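PDB 1CCZ: protein (CD58) from Homo sapiens, which serves as the cell-surface ligand of the T-cell adhesion receptor CD2, bringing together opposing cell membranes through its N-terminal immunoglobulin-like domain. Local coordinates for residues V26-Q31 and V53-V58; K34-E39 and G60-Y65; S47-R52 and S69-E74; E94-P99 and T118-K123. One frame throughout, in Å; residues are numbered along the deposited sequence.

Contact 1: V26-Q31 and V53-V58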
loop_
_atom_site.group_PDB
_atom_site.type_symbol
_atom_site.label_atom_id
_atom_site.label_comp_id
_atom_site.label_asym_id
_atom_site.label_seq_id
_atom_site.Cartn_x
_atom_site.Cartn_y
_atom_site.Cartn_z
ATOM N N VAL A 26 27.475 -4.492 0.681
ATOM C CA VAL A 26 26.160 -4.349 1.292
ATOM C C VAL A 26 25.398 -5.639 1.122
ATOM O O VAL A 26 25.543 -6.319 0.116
ATOM C CB VAL A 26 25.343 -3.167 0.666
ATOM C CG1 VAL A 26 25.075 -3.411 -0.778
ATOM C CG2 VAL A 26 24.026 -3.029 1.370
ATOM N N LEU A 27 24.607 -5.995 2.121
ATOM C CA LEU A 27 23.809 -7.211 2.059
ATOM C C LEU A 27 22.358 -6.887 2.478
ATOM O O LEU A 27 22.130 -6.183 3.477
ATOM C CB LEU A 27 24.389 -8.271 2.998
ATOM C CG LEU A 27 23.625 -9.590 3.127
ATOM C CD1 LEU A 27 23.566 -10.295 1.783
ATOM C CD2 LEU A 27 24.315 -10.480 4.136
ATOM N N TRP A 28 21.392 -7.382 1.697
ATOM C CA TRP A 28 19.983 -7.173 1.987
ATOM C C TRP A 28 19.359 -8.516 2.264
ATOM O O TRP A 28 19.588 -9.497 1.522
ATOM C CB TRP A 28 19.268 -6.533 0.807
ATOM C CG TRP A 28 19.435 -5.067 0.775
ATOM C CD1 TRP A 28 20.374 -4.365 0.074
ATOM C CD2 TRP A 28 18.620 -4.092 1.449
ATOM N NE1 TRP A 28 20.192 -3.017 0.265
ATOM C CE2 TRP A 28 19.125 -2.819 1.103
ATOM C CE3 TRP A 28 17.514 -4.174 2.308
ATOM C CZ2 TRP A 28 18.562 -1.631 1.585
ATOM C CZ3 TRP A 28 16.955 -2.991 2.790
ATOM C CH2 TRP A 28 17.481 -1.737 2.425
ATOM N N LYS A 29 18.581 -8.564 3.347
ATOM C CA LYS A 29 17.901 -9.784 3.738
ATOM C C LYS A 29 16.411 -9.520 3.891
ATOM O O LYS A 29 16.006 -8.410 4.240
ATOM C CB LYS A 29 18.453 -10.307 5.062
ATOM C CG LYS A 29 19.818 -10.965 4.962
ATOM C CD LYS A 29 20.385 -11.214 6.351
ATOM C CE LYS A 29 21.638 -12.089 6.306
ATOM N NZ LYS A 29 22.238 -12.270 7.665
ATOM N N LYS A 30 15.621 -10.549 3.599
ATOM C CA LYS A 30 14.164 -10.522 3.729
ATOM C C LYS A 30 13.979 -11.525 4.853
ATOM O O LYS A 30 14.044 -12.740 4.636
ATOM C CB LYS A 30 13.504 -11.032 2.454
ATOM C CG LYS A 30 11.989 -11.180 2.524
ATOM C CD LYS A 30 11.483 -11.814 1.236
ATOM C CE LYS A 30 9.998 -11.605 1.034
ATOM N NZ LYS A 30 9.240 -12.616 1.806
ATOM N N GLN A 31 13.769 -11.007 6.056
ATOM C CA GLN A 31 13.652 -11.862 7.218
ATOM C C GLN A 31 15.102 -12.290 7.448
ATOM O O GLN A 31 15.974 -11.452 7.682
ATOM C CB GLN A 31 12.780 -13.093 6.921
ATOM C CG GLN A 31 11.286 -12.902 7.181
ATOM C CD GLN A 31 10.981 -12.351 8.572
ATOM O OE1 GLN A 31 11.666 -11.442 9.065
ATOM N NE2 GLN A 31 9.946 -12.897 9.212
ATOM N N VAL A 53 15.631 -6.911 -9.024
ATOM C CA VAL A 53 16.071 -5.973 -7.991
ATOM C C VAL A 53 17.236 -5.146 -8.550
ATOM O O VAL A 53 17.935 -5.577 -9.464
ATOM C CB VAL A 53 16.562 -6.681 -6.676
ATOM C CG1 VAL A 53 15.459 -7.513 -6.066
ATOM C CG2 VAL A 53 17.769 -7.539 -6.960
ATOM N N TYR A 54 17.409 -3.936 -8.045
ATOM C CA TYR A 54 18.537 -3.123 -8.446
ATOM C C TYR A 54 19.159 -2.602 -7.148
ATOM O O TYR A 54 18.466 -2.089 -6.269
ATOM C CB TYR A 54 18.129 -1.952 -9.309
ATOM C CG TYR A 54 19.229 -0.909 -9.349
ATOM C CD1 TYR A 54 20.460 -1.194 -9.948
ATOM C CD2 TYR A 54 19.058 0.352 -8.756
ATOM C CE1 TYR A 54 21.486 -0.258 -9.958
ATOM C CE2 TYR A 54 20.074 1.288 -8.762
ATOM C CZ TYR A 54 21.286 0.973 -9.367
ATOM O OH TYR A 54 22.302 1.891 -9.376
ATOM N N LEU A 55 20.473 -2.721 -7.030
ATOM C CA LEU A 55 21.157 -2.296 -5.821
ATOM C C LEU A 55 22.091 -1.125 -6.079
ATOM O O LEU A 55 23.087 -1.261 -6.801
ATOM C CB LEU A 55 21.947 -3.484 -5.267
ATOM C CG LEU A 55 22.579 -3.427 -3.879
ATOM C CD1 LEU A 55 21.667 -2.699 -2.895
ATOM C CD2 LEU A 55 22.828 -4.852 -3.417
ATOM N N ASP A 56 21.770 0.027 -5.499
ATOM C CA ASP A 56 22.610 1.213 -5.654
ATOM C C ASP A 56 23.959 0.958 -4.971
ATOM O O ASP A 56 24.041 0.795 -3.758
ATOM C CB ASP A 56 21.914 2.437 -5.036
ATOM C CG ASP A 56 22.633 3.749 -5.348
ATOM O OD1 ASP A 56 23.564 3.777 -6.184
ATOM O OD2 ASP A 56 22.254 4.763 -4.748
ATOM N N THR A 57 25.021 0.928 -5.752
ATOM C CA THR A 57 26.344 0.650 -5.210
ATOM C C THR A 57 26.915 1.771 -4.367
ATOM O O THR A 57 27.915 1.582 -3.670
ATOM C CB THR A 57 27.326 0.391 -6.322
ATOM O OG1 THR A 57 27.464 1.594 -7.086
ATOM C CG2 THR A 57 26.822 -0.733 -7.232
ATOM N N VAL A 58 26.291 2.938 -4.431
ATOM C CA VAL A 58 26.771 4.081 -3.669
ATOM C C VAL A 58 26.166 4.175 -2.275
ATOM O O VAL A 58 26.890 4.263 -1.274
ATOM C CB VAL A 58 26.467 5.380 -4.412
ATOM C CG1 VAL A 58 26.887 6.565 -3.582
ATOM C CG2 VAL A 58 27.178 5.378 -5.738
#

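Contact 2: K34-E39 and G60-Y65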
loop_
_atom_site.group_PDB
_atom_site.type_symbol
_atom_site.label_atom_id
_atom_site.label_comp_id
_atom_site.label_asym_id
_atom_site.label_seq_id
_atom_site.Cartn_x
_atom_site.Cartn_y
_atom_site.Cartn_z
ATOM N N LYS A 34 18.846 -14.142 2.300
ATOM C CA LYS A 34 19.493 -13.163 1.441
ATOM C C LYS A 34 18.628 -12.778 0.261
ATOM O O LYS A 34 17.977 -13.615 -0.349
ATOM C CB LYS A 34 20.834 -13.707 0.932
ATOM C CG LYS A 34 21.939 -13.749 1.981
ATOM C CD LYS A 34 23.326 -13.661 1.337
ATOM C CE LYS A 34 23.835 -15.008 0.839
ATOM N NZ LYS A 34 25.228 -14.875 0.290
ATOM N N VAL A 35 18.646 -11.495 -0.057
ATOM C CA VAL A 35 17.876 -10.957 -1.163
ATOM C C VAL A 35 18.845 -10.576 -2.287
ATOM O O VAL A 35 18.699 -11.000 -3.420
ATOM C CB VAL A 35 17.082 -9.691 -0.688
ATOM C CG1 VAL A 35 16.617 -8.860 -1.877
ATOM C CG2 VAL A 35 15.910 -10.112 0.172
ATOM N N ALA A 36 19.846 -9.774 -1.949
ATOM C CA ALA A 36 20.823 -9.315 -2.918
ATOM C C ALA A 36 22.025 -8.816 -2.151
ATOM O O ALA A 36 21.919 -8.503 -0.958
ATOM C CB ALA A 36 20.245 -8.176 -3.729
ATOM N N GLU A 37 23.155 -8.704 -2.840
ATOM C CA GLU A 37 24.380 -8.239 -2.201
ATOM C C GLU A 37 25.384 -7.640 -3.177
ATOM O O GLU A 37 25.309 -7.877 -4.375
ATOM C CB GLU A 37 25.044 -9.417 -1.474
ATOM C CG GLU A 37 25.703 -10.374 -2.418
ATOM C CD GLU A 37 26.099 -11.687 -1.781
ATOM O OE1 GLU A 37 25.637 -12.009 -0.675
ATOM O OE2 GLU A 37 26.885 -12.417 -2.400
ATOM N N LEU A 38 26.281 -6.818 -2.640
ATOM C CA LEU A 38 27.411 -6.232 -3.362
ATOM C C LEU A 38 28.518 -6.778 -2.455
ATOM O O LEU A 38 28.727 -6.288 -1.343
ATOM C CB LEU A 38 27.408 -4.708 -3.314
ATOM C CG LEU A 38 26.434 -4.031 -4.283
ATOM C CD1 LEU A 38 26.519 -2.523 -4.115
ATOM C CD2 LEU A 38 26.763 -4.431 -5.721
ATOM N N GLU A 39 29.179 -7.831 -2.919
ATOM C CA GLU A 39 30.217 -8.505 -2.153
ATOM C C GLU A 39 31.480 -8.759 -2.987
ATOM O O GLU A 39 31.402 -9.358 -4.058
ATOM C CB GLU A 39 29.662 -9.843 -1.650
ATOM C CG GLU A 39 30.569 -10.593 -0.687
ATOM C CD GLU A 39 29.937 -11.861 -0.173
ATOM O OE1 GLU A 39 29.103 -11.771 0.750
ATOM O OE2 GLU A 39 30.266 -12.945 -0.697
ATOM N N GLY A 60 23.608 1.924 -1.278
ATOM C CA GLY A 60 23.198 0.606 -0.848
ATOM C C GLY A 60 21.690 0.453 -0.937
ATOM O O GLY A 60 21.157 -0.569 -0.541
ATOM N N SER A 61 21.005 1.466 -1.458
ATOM C CA SER A 61 19.543 1.437 -1.609
ATOM C C SER A 61 19.098 0.295 -2.508
ATOM O O SER A 61 19.674 0.073 -3.572
ATOM C CB SER A 61 19.032 2.754 -2.217
ATOM O OG SER A 61 19.021 3.800 -1.265
ATOM N N LEU A 62 18.051 -0.410 -2.086
ATOM C CA LEU A 62 17.515 -1.537 -2.849
ATOM C C LEU A 62 16.192 -1.200 -3.518
ATOM O O LEU A 62 15.304 -0.629 -2.879
ATOM C CB LEU A 62 17.288 -2.743 -1.930
ATOM C CG LEU A 62 16.705 -4.002 -2.576
ATOM C CD1 LEU A 62 17.751 -4.589 -3.492
ATOM C CD2 LEU A 62 16.316 -5.011 -1.532
ATOM N N THR A 63 16.066 -1.539 -4.801
ATOM C CA THR A 63 14.822 -1.340 -5.524
ATOM C C THR A 63 14.328 -2.729 -5.915
ATOM O O THR A 63 15.081 -3.512 -6.477
ATOM C CB THR A 63 15.011 -0.499 -6.793
ATOM O OG1 THR A 63 15.347 0.839 -6.425
ATOM C CG2 THR A 63 13.708 -0.457 -7.607
ATOM N N ILE A 64 13.080 -3.044 -5.575
ATOM C CA ILE A 64 12.476 -4.332 -5.912
ATOM C C ILE A 64 11.393 -4.084 -6.972
ATOM O O ILE A 64 10.502 -3.255 -6.776
ATOM C CB ILE A 64 11.809 -4.978 -4.689
ATOM C CG1 ILE A 64 12.821 -5.106 -3.558
ATOM C CG2 ILE A 64 11.238 -6.340 -5.069
ATOM C CD1 ILE A 64 12.247 -5.652 -2.272
ATOM N N TYR A 65 11.473 -4.789 -8.096
ATOM C CA TYR A 65 10.501 -4.614 -9.170
ATOM C C TYR A 65 9.474 -5.724 -9.168
ATOM O O TYR A 65 9.675 -6.783 -8.561
ATOM C CB TYR A 65 11.200 -4.581 -10.535
ATOM C CG TYR A 65 12.216 -3.474 -10.660
ATOM C CD1 TYR A 65 11.827 -2.183 -11.021
ATOM C CD2 TYR A 65 13.575 -3.713 -10.409
ATOM C CE1 TYR A 65 12.760 -1.152 -11.130
ATOM C CE2 TYR A 65 14.523 -2.690 -10.517
ATOM C CZ TYR A 65 14.110 -1.419 -10.876
ATOM O OH TYR A 65 15.038 -0.415 -10.989
#

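Contact 3: S47-R52 and S69-E74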
loop_
_atom_site.group_PDB
_atom_site.type_symbol
_atom_site.label_atom_id
_atom_site.label_comp_id
_atom_site.label_asym_id
_atom_site.label_seq_id
_atom_site.Cartn_x
_atom_site.Cartn_y
_atom_site.Cartn_z
ATOM N N SER A 47 17.151 -16.206 -5.031
ATOM C CA SER A 47 15.789 -16.704 -5.123
ATOM C C SER A 47 14.895 -15.915 -6.058
ATOM O O SER A 47 15.272 -15.626 -7.194
ATOM C CB SER A 47 15.179 -16.745 -3.727
ATOM O OG SER A 47 16.154 -17.159 -2.791
ATOM N N SER A 48 13.707 -15.563 -5.568
ATOM C CA SER A 48 12.729 -14.824 -6.362
ATOM C C SER A 48 13.181 -13.434 -6.770
ATOM O O SER A 48 12.542 -12.798 -7.608
ATOM C CB SER A 48 11.408 -14.695 -5.598
ATOM O OG SER A 48 11.639 -14.292 -4.262
ATOM N N PHE A 49 14.280 -12.950 -6.203
ATOM C CA PHE A 49 14.708 -11.610 -6.556
ATOM C C PHE A 49 15.662 -11.504 -7.734
ATOM O O PHE A 49 15.950 -10.402 -8.196
ATOM C CB PHE A 49 15.266 -10.926 -5.311
ATOM C CG PHE A 49 14.243 -10.766 -4.233
ATOM C CD1 PHE A 49 13.394 -9.663 -4.225
ATOM C CD2 PHE A 49 14.077 -11.752 -3.259
ATOM C CE1 PHE A 49 12.386 -9.549 -3.260
ATOM C CE2 PHE A 49 13.078 -11.650 -2.295
ATOM C CZ PHE A 49 12.227 -10.540 -2.298
ATOM N N LYS A 50 16.148 -12.639 -8.234
ATOM C CA LYS A 50 17.046 -12.601 -9.385
ATOM C C LYS A 50 16.299 -11.963 -10.530
ATOM O O LYS A 50 15.148 -12.291 -10.777
ATOM C CB LYS A 50 17.457 -14.006 -9.802
ATOM C CG LYS A 50 18.708 -14.504 -9.140
ATOM C CD LYS A 50 18.437 -15.797 -8.401
ATOM C CE LYS A 50 19.094 -16.964 -9.090
ATOM N NZ LYS A 50 20.566 -16.824 -8.994
ATOM N N ASN A 51 16.936 -11.028 -11.210
ATOM C CA ASN A 51 16.316 -10.375 -12.347
ATOM C C ASN A 51 15.249 -9.343 -12.013
ATOM O O ASN A 51 14.639 -8.788 -12.923
ATOM C CB ASN A 51 15.732 -11.425 -13.304
ATOM C CG ASN A 51 16.800 -12.364 -13.867
ATOM O OD1 ASN A 51 17.803 -11.912 -14.424
ATOM N ND2 ASN A 51 16.587 -13.675 -13.721
ATOM N N ARG A 52 14.999 -9.079 -10.732
ATOM C CA ARG A 52 14.013 -8.054 -10.419
ATOM C C ARG A 52 14.340 -7.131 -9.263
ATOM O O ARG A 52 13.436 -6.635 -8.595
ATOM C CB ARG A 52 12.626 -8.655 -10.218
ATOM C CG ARG A 52 12.522 -9.686 -9.150
ATOM C CD ARG A 52 11.089 -9.838 -8.753
ATOM N NE ARG A 52 10.958 -10.696 -7.584
ATOM C CZ ARG A 52 10.211 -10.399 -6.530
ATOM N NH1 ARG A 52 9.535 -9.262 -6.510
ATOM N NH2 ARG A 52 10.135 -11.239 -5.509
ATOM N N SER A 69 2.623 -10.368 -3.435
ATOM C CA SER A 69 2.254 -10.439 -2.021
ATOM C C SER A 69 3.297 -11.100 -1.146
ATOM O O SER A 69 3.494 -10.695 0.001
ATOM C CB SER A 69 0.935 -11.193 -1.851
ATOM O OG SER A 69 0.499 -11.678 -3.105
ATOM N N SER A 70 3.951 -12.133 -1.672
ATOM C CA SER A 70 4.968 -12.843 -0.906
ATOM C C SER A 70 6.098 -11.886 -0.510
ATOM O O SER A 70 6.825 -12.134 0.456
ATOM C CB SER A 70 5.513 -14.017 -1.722
ATOM O OG SER A 70 5.520 -13.714 -3.106
ATOM N N ASP A 71 6.219 -10.781 -1.247
ATOM C CA ASP A 71 7.240 -9.774 -0.971
ATOM C C ASP A 71 6.985 -8.973 0.287
ATOM O O ASP A 71 7.865 -8.252 0.756
ATOM C CB ASP A 71 7.360 -8.806 -2.131
ATOM C CG ASP A 71 7.984 -9.435 -3.329
ATOM O OD1 ASP A 71 8.662 -10.472 -3.168
ATOM O OD2 ASP A 71 7.796 -8.897 -4.430
ATOM N N GLU A 72 5.777 -9.073 0.823
ATOM C CA GLU A 72 5.448 -8.347 2.045
ATOM C C GLU A 72 6.256 -8.967 3.171
ATOM O O GLU A 72 6.117 -10.157 3.469
ATOM C CB GLU A 72 3.968 -8.473 2.371
ATOM C CG GLU A 72 3.617 -7.820 3.681
ATOM C CD GLU A 72 2.154 -7.454 3.760
ATOM O OE1 GLU A 72 1.597 -7.001 2.738
ATOM O OE2 GLU A 72 1.565 -7.621 4.846
ATOM N N ASP A 73 7.080 -8.162 3.820
ATOM C CA ASP A 73 7.930 -8.718 4.852
ATOM C C ASP A 73 8.830 -7.642 5.410
ATOM O O ASP A 73 8.773 -6.480 4.998
ATOM C CB ASP A 73 8.809 -9.799 4.221
ATOM C CG ASP A 73 8.960 -11.006 5.086
ATOM O OD1 ASP A 73 8.900 -10.859 6.327
ATOM O OD2 ASP A 73 9.141 -12.105 4.522
ATOM N N GLU A 74 9.663 -8.041 6.361
ATOM C CA GLU A 74 10.631 -7.130 6.913
ATOM C C GLU A 74 11.934 -7.399 6.166
ATOM O O GLU A 74 12.286 -8.555 5.922
ATOM C CB GLU A 74 10.850 -7.388 8.384
ATOM C CG GLU A 74 11.481 -6.196 9.048
ATOM C CD GLU A 74 12.470 -6.578 10.105
ATOM O OE1 GLU A 74 12.672 -7.789 10.338
ATOM O OE2 GLU A 74 13.048 -5.652 10.706
#

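Contact 4: E94-P99 and T118-K123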
loop_
_atom_site.group_PDB
_atom_site.type_symbol
_atom_site.label_atom_id
_atom_site.label_comp_id
_atom_site.label_asym_id
_atom_site.label_seq_id
_atom_site.Cartn_x
_atom_site.Cartn_y
_atom_site.Cartn_z
ATOM N N GLU A 94 -2.974 -4.278 -3.016
ATOM C CA GLU A 94 -3.655 -4.273 -4.282
ATOM C C GLU A 94 -4.472 -2.943 -4.258
ATOM O O GLU A 94 -4.974 -2.520 -3.209
ATOM C CB GLU A 94 -4.495 -5.541 -4.339
ATOM C CG GLU A 94 -5.843 -5.442 -4.952
ATOM C CD GLU A 94 -6.606 -6.736 -4.736
ATOM O OE1 GLU A 94 -5.914 -7.772 -4.556
ATOM O OE2 GLU A 94 -7.863 -6.723 -4.731
ATOM N N MET A 95 -4.533 -2.247 -5.382
ATOM C CA MET A 95 -5.266 -0.989 -5.450
ATOM C C MET A 95 -6.769 -1.217 -5.373
ATOM O O MET A 95 -7.260 -2.276 -5.778
ATOM C CB MET A 95 -4.928 -0.272 -6.747
ATOM C CG MET A 95 -3.598 0.450 -6.687
ATOM S SD MET A 95 -3.185 1.167 -8.270
ATOM C CE MET A 95 -3.612 -0.245 -9.371
ATOM N N VAL A 96 -7.504 -0.229 -4.847
ATOM C CA VAL A 96 -8.965 -0.334 -4.723
ATOM C C VAL A 96 -9.607 -0.146 -6.090
ATOM O O VAL A 96 -9.013 0.485 -6.981
ATOM C CB VAL A 96 -9.559 0.761 -3.768
ATOM C CG1 VAL A 96 -8.998 0.624 -2.380
ATOM C CG2 VAL A 96 -9.268 2.159 -4.305
ATOM N N SER A 97 -10.797 -0.721 -6.283
ATOM C CA SER A 97 -11.512 -0.499 -7.530
ATOM C C SER A 97 -12.472 0.671 -7.220
ATOM O O SER A 97 -12.423 1.251 -6.122
ATOM C CB SER A 97 -12.286 -1.744 -7.971
ATOM O OG SER A 97 -13.025 -2.317 -6.920
ATOM N N LYS A 98 -13.325 1.030 -8.166
ATOM C CA LYS A 98 -14.247 2.124 -7.933
ATOM C C LYS A 98 -15.434 1.628 -7.100
ATOM O O LYS A 98 -16.028 0.592 -7.413
ATOM C CB LYS A 98 -14.718 2.692 -9.270
ATOM C CG LYS A 98 -15.653 3.886 -9.148
ATOM C CD LYS A 98 -16.611 3.943 -10.333
ATOM C CE LYS A 98 -17.152 5.355 -10.548
ATOM N NZ LYS A 98 -16.257 6.437 -10.003
ATOM N N PRO A 99 -15.790 2.355 -6.014
ATOM C CA PRO A 99 -16.917 1.919 -5.188
ATOM C C PRO A 99 -18.262 1.948 -5.918
ATOM O O PRO A 99 -18.449 2.703 -6.888
ATOM C CB PRO A 99 -16.917 2.890 -3.997
ATOM C CG PRO A 99 -15.696 3.707 -4.122
ATOM C CD PRO A 99 -15.168 3.597 -5.507
ATOM N N THR A 118 -6.611 -3.965 -0.874
ATOM C CA THR A 118 -6.090 -4.576 0.340
ATOM C C THR A 118 -6.255 -3.560 1.490
ATOM O O THR A 118 -5.974 -2.377 1.307
ATOM C CB THR A 118 -4.574 -4.913 0.200
ATOM O OG1 THR A 118 -4.337 -5.650 -0.998
ATOM C CG2 THR A 118 -4.123 -5.758 1.349
ATOM N N ASP A 119 -6.693 -4.019 2.662
ATOM C CA ASP A 119 -6.868 -3.139 3.834
ATOM C C ASP A 119 -7.561 -1.843 3.452
ATOM O O ASP A 119 -7.061 -0.734 3.659
ATOM C CB ASP A 119 -5.523 -2.804 4.492
ATOM C CG ASP A 119 -5.632 -2.675 6.007
ATOM O OD1 ASP A 119 -6.637 -3.149 6.595
ATOM O OD2 ASP A 119 -4.707 -2.100 6.608
ATOM N N VAL A 120 -8.740 -2.014 2.893
ATOM C CA VAL A 120 -9.535 -0.916 2.427
ATOM C C VAL A 120 -10.412 -0.320 3.527
ATOM O O VAL A 120 -10.870 -1.008 4.437
ATOM C CB VAL A 120 -10.436 -1.410 1.262
ATOM C CG1 VAL A 120 -11.371 -0.307 0.780
ATOM C CG2 VAL A 120 -9.563 -1.904 0.133
ATOM N N GLU A 121 -10.631 0.978 3.414
ATOM C CA GLU A 121 -11.503 1.705 4.304
ATOM C C GLU A 121 -12.487 2.416 3.359
ATOM O O GLU A 121 -12.077 2.982 2.345
ATOM C CB GLU A 121 -10.704 2.743 5.077
ATOM C CG GLU A 121 -11.473 3.433 6.156
ATOM C CD GLU A 121 -10.565 4.223 7.089
ATOM O OE1 GLU A 121 -9.840 3.591 7.911
ATOM O OE2 GLU A 121 -10.579 5.474 6.989
ATOM N N LEU A 122 -13.774 2.364 3.673
ATOM C CA LEU A 122 -14.785 3.057 2.882
ATOM C C LEU A 122 -15.151 4.296 3.706
ATOM O O LEU A 122 -15.313 4.209 4.936
ATOM C CB LEU A 122 -16.020 2.175 2.695
ATOM C CG LEU A 122 -15.856 1.008 1.711
ATOM C CD1 LEU A 122 -17.156 0.213 1.657
ATOM C CD2 LEU A 122 -15.473 1.537 0.319
ATOM N N LYS A 123 -15.259 5.446 3.048
ATOM C CA LYS A 123 -15.611 6.686 3.729
ATOM C C LYS A 123 -16.839 7.271 3.043
ATOM O O LYS A 123 -16.875 7.363 1.815
ATOM C CB LYS A 123 -14.447 7.653 3.640
ATOM C CG LYS A 123 -13.197 7.101 4.261
ATOM C CD LYS A 123 -12.060 8.044 4.022
ATOM C CE LYS A 123 -11.512 8.563 5.330
ATOM N NZ LYS A 123 -10.226 7.881 5.728
#

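Contact 1: V26-Q31 and V53-V58
L55 reaches between V26 and W28 in the core of an immunoglobulin V-type beta sandwich. Strand 26-30 occupies the C position of one sheet, strand 53-55 the D position of the other. Even at the nearest backbone pair, V26 and T57, the CA atoms stand 8.2 Å apart, so side chains alone bridge the two layers. The tight part is made by the two methyls of L55, whose CG lies opposite the backbone N (chi1 -169°). One methyl, CD2, meets V26 CG1 at 3.8 Å, the two side chains approaching tip to tip. The other, CD1, approaches the pyrrole part of the W28 indole obliquely and lies 3.6 Å from W28 CD1. Branching thus lets one leucine touch two residues of the facing strand, while V26, branched at CB, presents CG1 to the leucine directly from its strand. W28 has the position of the core tryptophan of V domains: wide enough to span the layers, it turns its indole toward the second sheet and hands its N-H to the backbone oxygen of G60, which satisfies a polar atom in an apolar setting. The contact loosens beyond L55, where the chain leaves the strand. T57 and V58 are exposed, and the D56 carboxylate turns away from strand 26-30, one oxygen bonding S59 OG and the other weakly receiving the V58 amide. On the far side of strand 26-30, L27 points its CB away from the core. The closest approach across the layers is W28 NE1 to L55 CD1, 3.5 Å.

Contact 2: K34-E39 and G60-Y65
A classic beta bulge in strand 33-39, the C' strand of the V-type domain, shapes this contact: V35 and A36 both face W28 of the adjoining strand, and both also turn CB toward the second sheet. L62, in the E strand, meets the pair with its two methyls. Its CG is anti to the backbone N (chi1 179°), which carries the fork across the gap between the sheets. There L62 CD2 lies 3.9 Å from V35 CG1, the two side chains crossing obliquely, while L62 CD1 lies more loosely, 4.4 Å from A36 CB. Alanine's short methyl faces L62 and also packs on F43 and V53. E37, next along, belongs to the other surface of the strand. There E37 OE1 receives K34 NZ at 3.1 Å, on the syn side and somewhat out of the carboxylate plane, and its OE2 pairs with R44 of strand 42-45, a two-sided grip that should favour the charged form. Within the core, L62 also packs on W28 of strand 26-30 and V53 of strand 53-55, placing the contact where the C, C' and C'' strands of one sheet cover the E and D strands of the other.

Contact 3: S47-R52 and S69-E74
R52 turns its CG between the backbone N and the carbonyl carbon (chi1 58°) and then runs extended to NE, delivering the guanidinium to D71, whose own CG lies beside its backbone N (chi1 -71°). The two groups come from opposite directions and meet end-on: R52 NH1 donates to D71 OD2 at 2.7 Å and R52 NH2 to D71 OD1 at 2.9 Å. Both bonds are nearly straight and use the syn sides of the oxygens, with the planes 18° from coplanar. This is the arginine-aspartate salt bridge characteristic of V-type immunoglobulin domains. Other groups fix the rotation of R52. R52 NE gives its hydrogen to S48 O at 2.6 Å, near the guanidinium plane, and the F49 ring covers part of one guanidinium face, R52 NH2 lying 3.6 Å above the ring plane toward the rim. F49 CZ lies 3.7 Å from D71 OD1, approached obliquely. A type II turn, closed by R52 N to F49 O, brings these residues together. R52 NH1 also reaches Y65 O, and the backbone oxygen of D71 accepts Y75 OH, the four-residue spacing of a tyrosine corner. Arginine suits the place because its three guanidinium nitrogens donate in one plane. With D71 buried, its carboxylate paired with the guanidinium and also receiving T68 N, the pair probably stays ionised, tying the loop before strand 53-55 to the turn before strand 73-78.

Contact 4: E94-P99 and T118-K123
The two peptide groups flanking E94 meet T118 through their polar atoms. The E94 N-H runs nearly straight (169°) to T118 OG1 at 2.8 Å, and E94 O takes T118 N at 3.2 Å, the donor tilted 31° from the carbonyl plane. The same hydroxyl oxygen, T118 OG1, lies 3.3 Å from E94 CB. The E94 carboxylate reaches the residue before T118, its OE2 accepting G117 N. Threonine fits here because its hydroxyl oxygen, held beside its own backbone N (chi1 -51°), accepts the E94 N-H while that backbone N donates to E94 O, so one residue closes both bonds. From this double tie the segments run in the same direction and spread apart, the CA atoms going from 5.2 Å at E94 and T118 to 7.2 Å at V96 and V120. Valine side chains fill the widening gap: V96 CG1 packs on V120 CG2 at 3.6 Å, also lying 4.1 Å from V120 CG1. This is the junction of the two domains. Segment 94-99 leads from the last strand of the N-terminal domain into strand 100-104, and segment 118-123 runs into and begins strand 121-126 of the C2-set domain. E94 N is met by the T118 hydroxyl, E94 O by T118 N and by ND2 of N156, at the end of strand 150-156, and T118 O by the same N156 amide, while V96 and V120, both buried, pack beside these bonds. This is consistent with a linker held against the second domain, which may limit how far the domains can swing.

Contacts 1 and 2 are two parts of one core, their centres 2 Å apart: W28 O of contact 1 and V35 N of contact 2, 2.7 Å apart, join strands 26-30 and 33-39, and L55 CD1 lies 3.2 Å from G60 O. Contact 3 closes this sandwich about 11 to 12 Å away between centres, tied in by K30 NZ to D73 OD2 (2.8 Å). Contact 4 stands apart at the domain junction, its nearest atoms about 6 Å from contact 3. The R52 side chain is about 7 Å from a NAG, probably an attached glycan rather than a ligand. Strands 26-30 and 33-39 belong to the sheet whose outer face, as in the CD2 family, probably binds CD2; contacts 1 and 2 pack its inner face.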